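Local coordinates for AB hydrolase-1 domain-containing protein (Thermoplasma acidophilum DSM 1728, PDB 3BDI) that is of unconfirmed function but, as a member of the alpha/beta hydrolase superfamily in the ABHD14 family, is probably a serine hydrolase of the cytoplasm, at residues I115-L119 against D142-Q148; L32-Y36 against A107-G111; F8-N12 against D92-N97; F17-T23 against Y57-D63. One frame throughout, in Å; residues are numbered along the deposited sequence.

Contact 1 of 4, residues I115-L119 against D142-Q148; sequences IMTTL and DMKKIRQ
Leu-119 puts its forked end against the backbone of Asp-142, in helix 140-143: CD2 lies 3.2 Å from Asp-142 O, while CD1 meets the CB of the same residue at 3.6 Å. The two side chains cross at about a right angle, and the Asp-142 carboxylate leads away from the leucine. CD2 of Leu-119 also touches Ile-146 CG1, 3.8 Å away. One turn earlier, Ile-115 holds CG2 anti to its own backbone nitrogen (chi1 -73° for CG1), and this methyl reaches CG of selenomethionine Met-143 at 3.7 Å. Thr-118 CG2, on the helix, approaches OE1 of Gln-148, further along the loop, to 3.3 Å, the two side chains coming from opposite directions. Thr-118 OG1 and Gln-148 NE2 bond elsewhere, the first to Val-114 O within the helix and the second to Val-125 O. A type I turn from Met-143 to Ile-146 brings the second isoleucine round to the helix, and Ile-128 of strand 125-131 touches both Thr-118 and Ile-146. No hydrogen bond crosses between the segments, so helix 109-120 and the 142-148 connection are joined by apolar and van der Waals packing alone.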
# COMPACT_ATOMS: atom_id res chain seq x y z
N ILE A 115 6.19 1.28 4.22
CA ILE A 115 7.16 2.11 4.98
C ILE A 115 8.58 1.53 4.79
O ILE A 115 9.52 2.26 4.40
CB ILE A 115 6.71 2.28 6.45
CG1 ILE A 115 5.51 3.25 6.45
CG2 ILE A 115 7.86 2.81 7.36
CD1 ILE A 115 4.77 3.37 7.72
N MSE A 116 8.73 0.24 5.03
CA MSE A 116 10.02 -0.37 4.89
C MSE A 116 10.59 -0.23 3.49
O MSE A 116 11.80 0.01 3.31
CB MSE A 116 10.01 -1.86 5.27
CG MSE A 116 11.41 -2.52 5.18
SE MSE A 116 12.71 -1.78 6.44
CE MSE A 116 12.20 -2.83 7.86
N THR A 117 9.75 -0.39 2.48
CA THR A 117 10.21 -0.19 1.11
C THR A 117 10.74 1.23 0.86
O THR A 117 11.75 1.41 0.16
CB THR A 117 9.07 -0.47 0.13
OG1 THR A 117 8.59 -1.80 0.37
CG2 THR A 117 9.50 -0.33 -1.32
N THR A 118 10.11 2.23 1.47
CA THR A 118 10.58 3.62 1.34
C THR A 118 11.89 3.84 2.09
O THR A 118 12.74 4.57 1.59
CB THR A 118 9.49 4.59 1.82
OG1 THR A 118 8.25 4.28 1.15
CG2 THR A 118 9.85 6.02 1.48
N LEU A 119 12.08 3.17 3.21
CA LEU A 119 13.34 3.26 3.97
C LEU A 119 14.49 2.60 3.20
O LEU A 119 15.61 3.09 3.23
CB LEU A 119 13.21 2.62 5.35
CG LEU A 119 12.19 3.28 6.28
CD1 LEU A 119 12.06 2.51 7.60
CD2 LEU A 119 12.53 4.74 6.50
N ASP A 142 14.27 5.75 11.46
CA ASP A 142 14.47 5.77 10.02
C ASP A 142 13.32 6.50 9.33
O ASP A 142 13.50 7.20 8.32
CB ASP A 142 14.57 4.33 9.51
CG ASP A 142 15.58 3.51 10.31
OD1 ASP A 142 16.77 3.58 9.96
OD2 ASP A 142 15.18 2.81 11.28
N MSE A 143 12.12 6.32 9.87
CA MSE A 143 10.94 7.01 9.39
C MSE A 143 11.12 8.50 9.45
O MSE A 143 10.60 9.19 8.60
CB MSE A 143 9.69 6.61 10.18
CG MSE A 143 9.20 5.22 9.81
SE MSE A 143 7.78 4.53 10.94
CE MSE A 143 7.00 6.04 11.64
N LYS A 144 11.87 9.01 10.45
CA LYS A 144 12.08 10.44 10.50
C LYS A 144 12.74 11.00 9.24
O LYS A 144 12.53 12.19 8.94
CB LYS A 144 12.83 10.90 11.78
CG LYS A 144 14.29 10.65 11.85
CD LYS A 144 14.89 11.20 13.17
CE LYS A 144 16.37 10.94 13.25
NZ LYS A 144 17.06 11.68 14.36
N LYS A 145 13.42 10.13 8.49
CA LYS A 145 14.12 10.48 7.26
C LYS A 145 13.26 10.53 5.99
O LYS A 145 13.68 11.12 4.99
CB LYS A 145 15.30 9.54 7.06
N ILE A 146 12.08 9.94 6.03
CA ILE A 146 11.24 9.88 4.82
C ILE A 146 10.93 11.26 4.26
O ILE A 146 10.39 12.14 4.94
CB ILE A 146 9.91 9.09 5.10
CG1 ILE A 146 10.25 7.62 5.37
CG2 ILE A 146 8.95 9.16 3.93
CD1 ILE A 146 9.05 6.81 6.00
N ARG A 147 11.24 11.45 2.98
CA ARG A 147 10.95 12.71 2.32
C ARG A 147 9.68 12.74 1.49
O ARG A 147 9.18 13.80 1.11
CB ARG A 147 12.15 13.08 1.44
CG ARG A 147 13.48 13.13 2.19
CD ARG A 147 13.51 14.16 3.35
NE ARG A 147 14.84 14.33 3.95
CZ ARG A 147 15.38 13.50 4.85
N GLN A 148 9.14 11.55 1.14
CA GLN A 148 7.93 11.47 0.33
C GLN A 148 6.72 12.06 1.02
O GLN A 148 6.60 11.95 2.26
CB GLN A 148 7.62 10.00 0.03
CG GLN A 148 8.47 9.40 -1.10
CD GLN A 148 9.86 8.98 -0.71
OE1 GLN A 148 10.28 9.10 0.45
NE2 GLN A 148 10.60 8.47 -1.67

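Contact 2 of 4, residues L32-Y36 against A107-G111; sequences LFHGY and ASMGG
Phe-33 O receives a clear, nearly straight hydrogen bond from Ala-107 N at 3.0 Å, with the N-H approaching at 164°. It continues the parallel pairing of strands 28-33 and 102-107 to the point where both chains leave the sheet. A water adds a further polar link, accepting from Tyr-36 N at 3.0 Å and from Met-109 N at 3.1 Å. Within the loop, His-34 ND1 donates to Gly-35 O at 2.8 Å; the acceptor lies close to the imidazole plane, and with His-34 NE2 bonded to Tyr-64 N the ring is gripped at both nitrogens.

The apolar part belongs to selenomethionine Met-109. In one of its two conformers the chain runs straight to SE, then bends (chi3 75°), which would lay CE 3.6 Å from His-34 O and 4.0 Å from His-34 CE1, with SE at the edge of the Tyr-36 ring.

Backbone packing is close where glycines meet the turn. Gly-35 CA sits 3.3 Å from Ala-107 O, and Gly-110 CA lies 3.8 Å from Phe-33 O, so the two backbones come close together there. Ser-108, with positive phi (63°), bonds through OG to His-186 NE2. This strained strand-to-helix turn is consistent with the nucleophile elbow of alpha/beta hydrolases, in which Ser-108 would probably be the nucleophile.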
# COMPACT_ATOMS: atom_id res chain seq x y z
N LEU A 32 -0.95 -1.29 -4.53
CA LEU A 32 -1.73 -1.49 -3.32
C LEU A 32 -1.37 -2.80 -2.67
O LEU A 32 -1.40 -3.83 -3.33
CB LEU A 32 -3.22 -1.52 -3.63
CG LEU A 32 -3.78 -0.53 -4.63
CD1 LEU A 32 -5.29 -0.71 -4.84
CD2 LEU A 32 -3.49 0.90 -4.30
N PHE A 33 -1.09 -2.76 -1.37
CA PHE A 33 -0.61 -3.94 -0.59
C PHE A 33 -1.52 -4.15 0.61
O PHE A 33 -1.68 -3.30 1.45
CB PHE A 33 0.88 -3.77 -0.22
CG PHE A 33 1.74 -3.55 -1.41
CD1 PHE A 33 2.18 -4.61 -2.17
CD2 PHE A 33 2.04 -2.26 -1.84
CE1 PHE A 33 2.92 -4.39 -3.32
CE2 PHE A 33 2.76 -2.07 -2.97
CZ PHE A 33 3.21 -3.11 -3.71
N HIS A 34 -2.13 -5.34 0.64
CA HIS A 34 -3.17 -5.68 1.59
C HIS A 34 -2.65 -6.01 3.00
O HIS A 34 -1.48 -6.30 3.24
CB HIS A 34 -4.01 -6.81 1.00
CG HIS A 34 -3.26 -8.07 0.82
ND1 HIS A 34 -2.93 -8.89 1.89
CD2 HIS A 34 -2.74 -8.64 -0.29
CE1 HIS A 34 -2.21 -9.90 1.41
NE2 HIS A 34 -2.07 -9.76 0.10
N GLY A 35 -3.61 -6.06 3.92
CA GLY A 35 -3.41 -6.51 5.29
C GLY A 35 -3.47 -8.01 5.43
O GLY A 35 -3.85 -8.73 4.50
N TYR A 36 -3.10 -8.48 6.60
CA TYR A 36 -3.03 -9.89 6.92
C TYR A 36 -4.35 -10.63 6.59
O TYR A 36 -4.33 -11.79 6.15
CB TYR A 36 -2.69 -10.09 8.41
CG TYR A 36 -2.53 -11.51 8.84
CD1 TYR A 36 -1.31 -12.14 8.72
CD2 TYR A 36 -3.60 -12.21 9.34
CE1 TYR A 36 -1.17 -13.49 9.11
CE2 TYR A 36 -3.47 -13.52 9.76
CZ TYR A 36 -2.26 -14.13 9.64
OH TYR A 36 -2.19 -15.46 10.07
N ALA A 107 -2.15 -1.31 3.67
CA ALA A 107 -3.01 -1.40 4.81
C ALA A 107 -2.42 -2.36 5.84
O ALA A 107 -2.07 -3.48 5.53
CB ALA A 107 -4.38 -1.89 4.40
N SER A 108 -2.30 -1.91 7.10
CA SER A 108 -1.98 -2.78 8.24
C SER A 108 -0.58 -3.39 7.99
O SER A 108 0.39 -2.62 7.86
CB SER A 108 -3.11 -3.75 8.51
OG SER A 108 -2.97 -4.37 9.78
N MSE A 109 -0.46 -4.71 7.97
CA MSE A 109 0.79 -5.36 7.59
C MSE A 109 1.39 -4.64 6.36
O MSE A 109 2.57 -4.33 6.34
CB MSE A 109 0.50 -6.84 7.28
CG MSE A 109 1.67 -7.60 6.71
SE MSE A 109 1.15 -9.43 6.23
CE MSE A 109 0.11 -9.20 4.62
N GLY A 110 0.57 -4.45 5.32
CA GLY A 110 0.98 -3.84 4.07
C GLY A 110 1.49 -2.43 4.25
O GLY A 110 2.34 -1.95 3.50
N GLY A 111 0.92 -1.71 5.21
CA GLY A 111 1.41 -0.37 5.55
C GLY A 111 2.82 -0.43 6.11
O GLY A 111 3.66 0.43 5.77
O HOH W 1 -2.36 -6.89 9.04

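Contact 3 of 4, residues F8-N12 against D92-N97; sequences FIDVN and DYLKAN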
# COMPACT_ATOMS: atom_id res chain seq x y z
N PHE A 8 -1.59 -14.01 -13.24
CA PHE A 8 -0.46 -14.43 -12.44
C PHE A 8 0.82 -13.98 -13.13
O PHE A 8 0.94 -14.05 -14.36
CB PHE A 8 -0.46 -15.92 -12.21
CG PHE A 8 -1.63 -16.39 -11.40
CD1 PHE A 8 -2.86 -16.69 -11.99
CD2 PHE A 8 -1.52 -16.54 -10.05
CE1 PHE A 8 -3.92 -17.05 -11.21
CE2 PHE A 8 -2.58 -16.93 -9.28
CZ PHE A 8 -3.78 -17.19 -9.89
N ILE A 9 1.73 -13.43 -12.33
CA ILE A 9 3.04 -12.91 -12.76
C ILE A 9 4.12 -13.71 -12.01
O ILE A 9 3.91 -14.16 -10.87
CB ILE A 9 3.16 -11.36 -12.51
CG1 ILE A 9 4.38 -10.77 -13.24
CG2 ILE A 9 3.11 -11.01 -11.02
CD1 ILE A 9 4.32 -9.29 -13.40
N ASP A 10 5.27 -13.97 -12.66
CA ASP A 10 6.41 -14.49 -11.97
C ASP A 10 7.22 -13.37 -11.41
O ASP A 10 7.66 -12.48 -12.16
CB ASP A 10 7.31 -15.29 -12.90
CG ASP A 10 8.51 -15.92 -12.14
OD1 ASP A 10 8.26 -16.85 -11.36
OD2 ASP A 10 9.62 -15.46 -12.31
N VAL A 11 7.45 -13.41 -10.10
CA VAL A 11 8.34 -12.48 -9.42
C VAL A 11 9.51 -13.31 -8.89
O VAL A 11 9.45 -13.94 -7.84
CB VAL A 11 7.62 -11.66 -8.32
CG1 VAL A 11 8.60 -10.62 -7.74
CG2 VAL A 11 6.36 -11.00 -8.90
N ASN A 12 10.59 -13.36 -9.67
CA ASN A 12 11.80 -14.11 -9.32
C ASN A 12 11.53 -15.50 -8.79
O ASN A 12 12.13 -15.93 -7.82
CB ASN A 12 12.69 -13.31 -8.37
CG ASN A 12 13.26 -12.10 -9.05
OD1 ASN A 12 13.81 -12.20 -10.16
ND2 ASN A 12 13.13 -10.96 -8.43
N ASP A 92 10.91 -5.69 -6.39
CA ASP A 92 10.95 -6.71 -7.46
C ASP A 92 9.65 -6.82 -8.22
O ASP A 92 9.62 -7.10 -9.41
CB ASP A 92 11.35 -8.07 -6.87
CG ASP A 92 12.81 -8.12 -6.40
OD1 ASP A 92 13.55 -7.13 -6.62
OD2 ASP A 92 13.21 -9.09 -5.72
N TYR A 93 8.54 -6.63 -7.50
CA TYR A 93 7.19 -6.66 -8.06
C TYR A 93 6.96 -5.49 -9.01
O TYR A 93 6.45 -5.68 -10.11
CB TYR A 93 6.17 -6.63 -6.91
CG TYR A 93 4.74 -6.49 -7.38
CD1 TYR A 93 4.07 -7.51 -8.01
CD2 TYR A 93 4.09 -5.25 -7.22
CE1 TYR A 93 2.79 -7.33 -8.41
CE2 TYR A 93 2.80 -5.08 -7.61
CZ TYR A 93 2.13 -6.11 -8.25
OH TYR A 93 0.84 -5.96 -8.68
N LEU A 94 7.39 -4.29 -8.61
CA LEU A 94 7.30 -3.17 -9.51
C LEU A 94 8.17 -3.40 -10.76
O LEU A 94 7.70 -3.20 -11.87
CB LEU A 94 7.69 -1.89 -8.78
CG LEU A 94 6.74 -1.38 -7.69
CD1 LEU A 94 7.35 -0.15 -7.01
CD2 LEU A 94 5.35 -1.05 -8.27
N LYS A 95 9.39 -3.91 -10.57
CA LYS A 95 10.30 -4.19 -11.69
C LYS A 95 9.69 -5.22 -12.63
O LYS A 95 9.76 -5.08 -13.84
CB LYS A 95 11.65 -4.69 -11.17
CG LYS A 95 12.68 -5.02 -12.27
CD LYS A 95 14.04 -5.38 -11.68
N ALA A 96 9.05 -6.26 -12.08
CA ALA A 96 8.44 -7.27 -12.92
C ALA A 96 7.35 -6.73 -13.83
O ALA A 96 7.09 -7.25 -14.90
CB ALA A 96 7.89 -8.44 -12.06
N ASN A 97 6.66 -5.69 -13.35
CA ASN A 97 5.61 -5.01 -14.10
C ASN A 97 6.14 -3.86 -14.97
O ASN A 97 5.36 -3.17 -15.59
CB ASN A 97 4.52 -4.46 -13.16
CG ASN A 97 3.55 -5.53 -12.73
OD1 ASN A 97 2.75 -6.02 -13.56
ND2 ASN A 97 3.61 -5.93 -11.43
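Val-11 and Ile-9, both directed from strand 5-11 at helix 83-96, make the apolar part of the contact. Val-11 CG1 packs 3.8 Å from Asp-92 CB, the two side chains meeting at a slant, while its CG2 comes to the edge of the Tyr-93 ring, 4.3 Å from CD1. In one of its two conformers, Ile-9 extends CD1 along the last turn of the helix, to 3.9 Å from Ala-96 CB and 3.6 Å from Asn-97 OD1; CG1 trans to the backbone nitrogen (chi1 -167°) gives it that reach. Ala-96 CB thus lies near both strand residues.

Polar groups gather at the two ends. At one, Asn-12 ND2 stands 3.3 Å from Asp-92 OD2, with amide and carboxylate planes 86° apart, and Tyr-76 OH is hydrogen-bonded to both atoms. At the other, Asn-97 folds back over its own helix: ND2 donates to Tyr-93 O at 3.1 Å from above the carbonyl plane, and Asn-97 N reaches the same oxygen from the opposite face. That fold also places ND2 over one face of the Tyr-93 ring, offset toward its rim, while OD1 takes a hydrogen bond from Gln-18.

The axes of strand 8-11 and helix 92-96 pass 8.5 Å apart at 119°. Helix 83-96 packs on one face of the central sheet near its edge, over strand 5-11, one of the two outermost strands, in the layered manner of the alpha/beta hydrolase fold.

Contact 4 of 4, residues F17-T23 against Y57-D63; sequences FQRKMVT and YNVYAPD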
# COMPACT_ATOMS: atom_id res chain seq x y z
N PHE A 17 -0.35 -13.73 -7.79
CA PHE A 17 -1.61 -13.24 -8.35
C PHE A 17 -1.65 -11.73 -8.24
O PHE A 17 -1.30 -11.16 -7.22
CB PHE A 17 -2.80 -13.81 -7.57
CG PHE A 17 -4.13 -13.28 -8.04
CD1 PHE A 17 -4.63 -13.68 -9.26
CD2 PHE A 17 -4.90 -12.41 -7.26
CE1 PHE A 17 -5.82 -13.19 -9.72
CE2 PHE A 17 -6.11 -11.93 -7.70
CZ PHE A 17 -6.59 -12.35 -8.95
N GLN A 18 -2.07 -11.08 -9.33
CA GLN A 18 -2.32 -9.64 -9.27
C GLN A 18 -3.52 -9.21 -10.05
O GLN A 18 -3.95 -9.88 -10.99
CB GLN A 18 -1.09 -8.83 -9.74
CG GLN A 18 -0.81 -8.93 -11.24
CD GLN A 18 0.36 -8.04 -11.68
OE1 GLN A 18 1.02 -7.41 -10.86
NE2 GLN A 18 0.69 -8.04 -12.98
N ARG A 19 -4.03 -8.07 -9.65
CA ARG A 19 -5.10 -7.34 -10.35
C ARG A 19 -4.56 -6.00 -10.77
O ARG A 19 -3.87 -5.34 -10.00
CB ARG A 19 -6.28 -7.16 -9.41
CG ARG A 19 -6.65 -8.43 -8.65
CD ARG A 19 -7.81 -8.20 -7.73
NE ARG A 19 -9.09 -8.17 -8.45
CZ ARG A 19 -10.17 -7.52 -8.01
NH1 ARG A 19 -10.09 -6.74 -6.94
NH2 ARG A 19 -11.30 -7.59 -8.70
N LYS A 20 -4.86 -5.58 -12.01
CA LYS A 20 -4.32 -4.30 -12.46
C LYS A 20 -5.27 -3.62 -13.42
O LYS A 20 -6.01 -4.28 -14.09
CB LYS A 20 -2.95 -4.47 -13.12
CG LYS A 20 -2.98 -5.20 -14.43
CD LYS A 20 -1.59 -5.48 -14.95
CE LYS A 20 -1.62 -6.08 -16.35
NZ LYS A 20 -0.28 -6.59 -16.82
N MSE A 21 -5.21 -2.29 -13.42
CA MSE A 21 -5.92 -1.47 -14.41
C MSE A 21 -4.94 -0.43 -14.92
O MSE A 21 -4.56 0.48 -14.22
CB MSE A 21 -7.12 -0.82 -13.75
CG MSE A 21 -7.99 -0.03 -14.73
SE MSE A 21 -9.70 0.59 -14.06
CE MSE A 21 -10.73 -1.01 -14.16
N VAL A 22 -4.49 -0.65 -16.15
CA VAL A 22 -3.40 0.17 -16.65
C VAL A 22 -3.63 0.58 -18.12
O VAL A 22 -4.34 -0.10 -18.85
CB VAL A 22 -2.06 -0.61 -16.55
CG1 VAL A 22 -1.79 -1.08 -15.08
CG2 VAL A 22 -2.08 -1.77 -17.45
N THR A 23 -2.97 1.65 -18.52
CA THR A 23 -2.88 2.03 -19.93
C THR A 23 -1.48 2.59 -20.14
O THR A 23 -0.94 3.25 -19.26
CB THR A 23 -4.00 3.02 -20.30
OG1 THR A 23 -3.93 3.29 -21.71
CG2 THR A 23 -3.91 4.32 -19.50
N TYR A 57 -3.75 7.36 -12.69
CA TYR A 57 -2.82 6.35 -12.17
C TYR A 57 -3.05 4.96 -12.80
O TYR A 57 -4.17 4.48 -12.94
CB TYR A 57 -2.93 6.25 -10.63
CG TYR A 57 -2.28 7.38 -9.86
CD1 TYR A 57 -2.93 8.63 -9.72
CD2 TYR A 57 -1.04 7.27 -9.25
CE1 TYR A 57 -2.34 9.68 -9.01
CE2 TYR A 57 -0.47 8.32 -8.53
CZ TYR A 57 -1.08 9.57 -8.44
OH TYR A 57 -0.52 10.59 -7.69
N ASN A 58 -1.96 4.31 -13.20
CA ASN A 58 -1.95 2.86 -13.44
C ASN A 58 -1.99 2.21 -12.06
O ASN A 58 -1.22 2.58 -11.18
CB ASN A 58 -0.70 2.46 -14.21
CG ASN A 58 -0.83 2.74 -15.68
OD1 ASN A 58 -1.93 2.92 -16.19
ND2 ASN A 58 0.28 2.70 -16.38
N VAL A 59 -2.88 1.23 -11.90
CA VAL A 59 -3.14 0.61 -10.59
C VAL A 59 -2.77 -0.89 -10.60
O VAL A 59 -3.22 -1.63 -11.45
CB VAL A 59 -4.61 0.76 -10.18
CG1 VAL A 59 -4.83 0.29 -8.74
CG2 VAL A 59 -5.07 2.22 -10.36
N TYR A 60 -1.98 -1.27 -9.60
CA TYR A 60 -1.51 -2.66 -9.47
C TYR A 60 -1.81 -3.14 -8.06
O TYR A 60 -1.59 -2.39 -7.12
CB TYR A 60 0.00 -2.72 -9.67
CG TYR A 60 0.48 -2.21 -11.00
CD1 TYR A 60 0.74 -0.86 -11.20
CD2 TYR A 60 0.62 -3.06 -12.07
CE1 TYR A 60 1.18 -0.40 -12.44
CE2 TYR A 60 1.07 -2.58 -13.31
CZ TYR A 60 1.32 -1.26 -13.47
OH TYR A 60 1.75 -0.76 -14.71
N ALA A 61 -2.28 -4.38 -7.90
CA ALA A 61 -2.52 -4.91 -6.55
C ALA A 61 -2.25 -6.41 -6.52
O ALA A 61 -3.03 -7.17 -7.11
CB ALA A 61 -3.97 -4.65 -6.12
N PRO A 62 -1.16 -6.86 -5.90
CA PRO A 62 -0.90 -8.31 -5.77
C PRO A 62 -1.42 -8.90 -4.47
O PRO A 62 -1.63 -8.19 -3.48
CB PRO A 62 0.62 -8.36 -5.75
CG PRO A 62 1.02 -7.10 -5.06
CD PRO A 62 -0.06 -6.05 -5.36
N ASP A 63 -1.57 -10.22 -4.47
CA ASP A 63 -1.66 -10.99 -3.22
C ASP A 63 -0.22 -11.23 -2.78
O ASP A 63 0.62 -11.69 -3.58
CB ASP A 63 -2.40 -12.28 -3.38
CG ASP A 63 -3.89 -12.09 -3.62
OD1 ASP A 63 -4.40 -10.97 -3.51
OD2 ASP A 63 -4.55 -13.12 -3.94
O HOH W 2 -5.26 3.20 -14.87
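Two neighbouring antiparallel strands of the central alpha/beta hydrolase sheet meet here, 14-21 and 57-62; the axes of segments 17-21 and 57-62 come within 4.5 Å, their directions differing by 166°. Arg-19 and Ala-61 form one hydrogen-bonded pair, Arg-19 N to Ala-61 O at 2.9 Å with the return bond from Ala-61 N to Arg-19 O at 2.8 Å; Met-21 and Val-59 form the next. Asp-63 N to Phe-17 O prolongs the pairing past Pro-62, which has no N-H to give.

At the other end an asparagine side chain takes over from the backbone. In one of the two conformers of Thr-23, Asn-58 OD1 accepts from Thr-23 N at 2.9 Å and Asn-58 ND2 gives to Thr-23 O at 3.2 Å, so the amide meets both; Asn-26 ND2 is a further donor to OD1. A water bridges Met-21 O and Tyr-57 O.

On the Gln-18, Lys-20 and Tyr-60 face, the side chains of Val-22 and Tyr-60 cross at about a right angle, with Val-22 CG1, trans to the carbonyl carbon (chi1 -56°), over one ring face, 3.5 Å from Tyr-60 CZ. Lys-20 pairs with Glu-7. Elsewhere, Phe-17 and Asp-63 run side by side, Phe-17 CD2 3.4 Å from Asp-63 OD2, ring and carboxylate planes 50° apart; Ser-40 OG and Arg-69 N hold the two carboxylate oxygens. On the other face, with Met-21, Val-59 and Ala-61, Arg-19 sends its guanidinium to Glu-6 and Asp-44. Backbone bonds therefore fix the register, while the buried arginine probably has its charge balanced by the two acids outside the pair.

How the contacts relate
From the N terminus the chain opens contact 3 at 8-12, contact 4 at 17-23 and contact 2 at 32-36. Contact 4 closes first, at 57-63, and so lies wholly within the longer loop that contact 3 completes at 92-97. Contact 2 closes at 107-111 and crosses both. Contact 1 follows in series, starting further along helix 109-120 and closing at 142-148. Gln-18 joins contact 4 to contact 3 through Tyr-93 and Asn-97, and strands 28-33 and 57-62 adjoin between contacts 2 and 4. Together they link the antiparallel edge of the sheet, its flanking helices and the probable nucleophile turn; contact 1 lies beyond, about 23 Å from contacts 3 and 4 between centres.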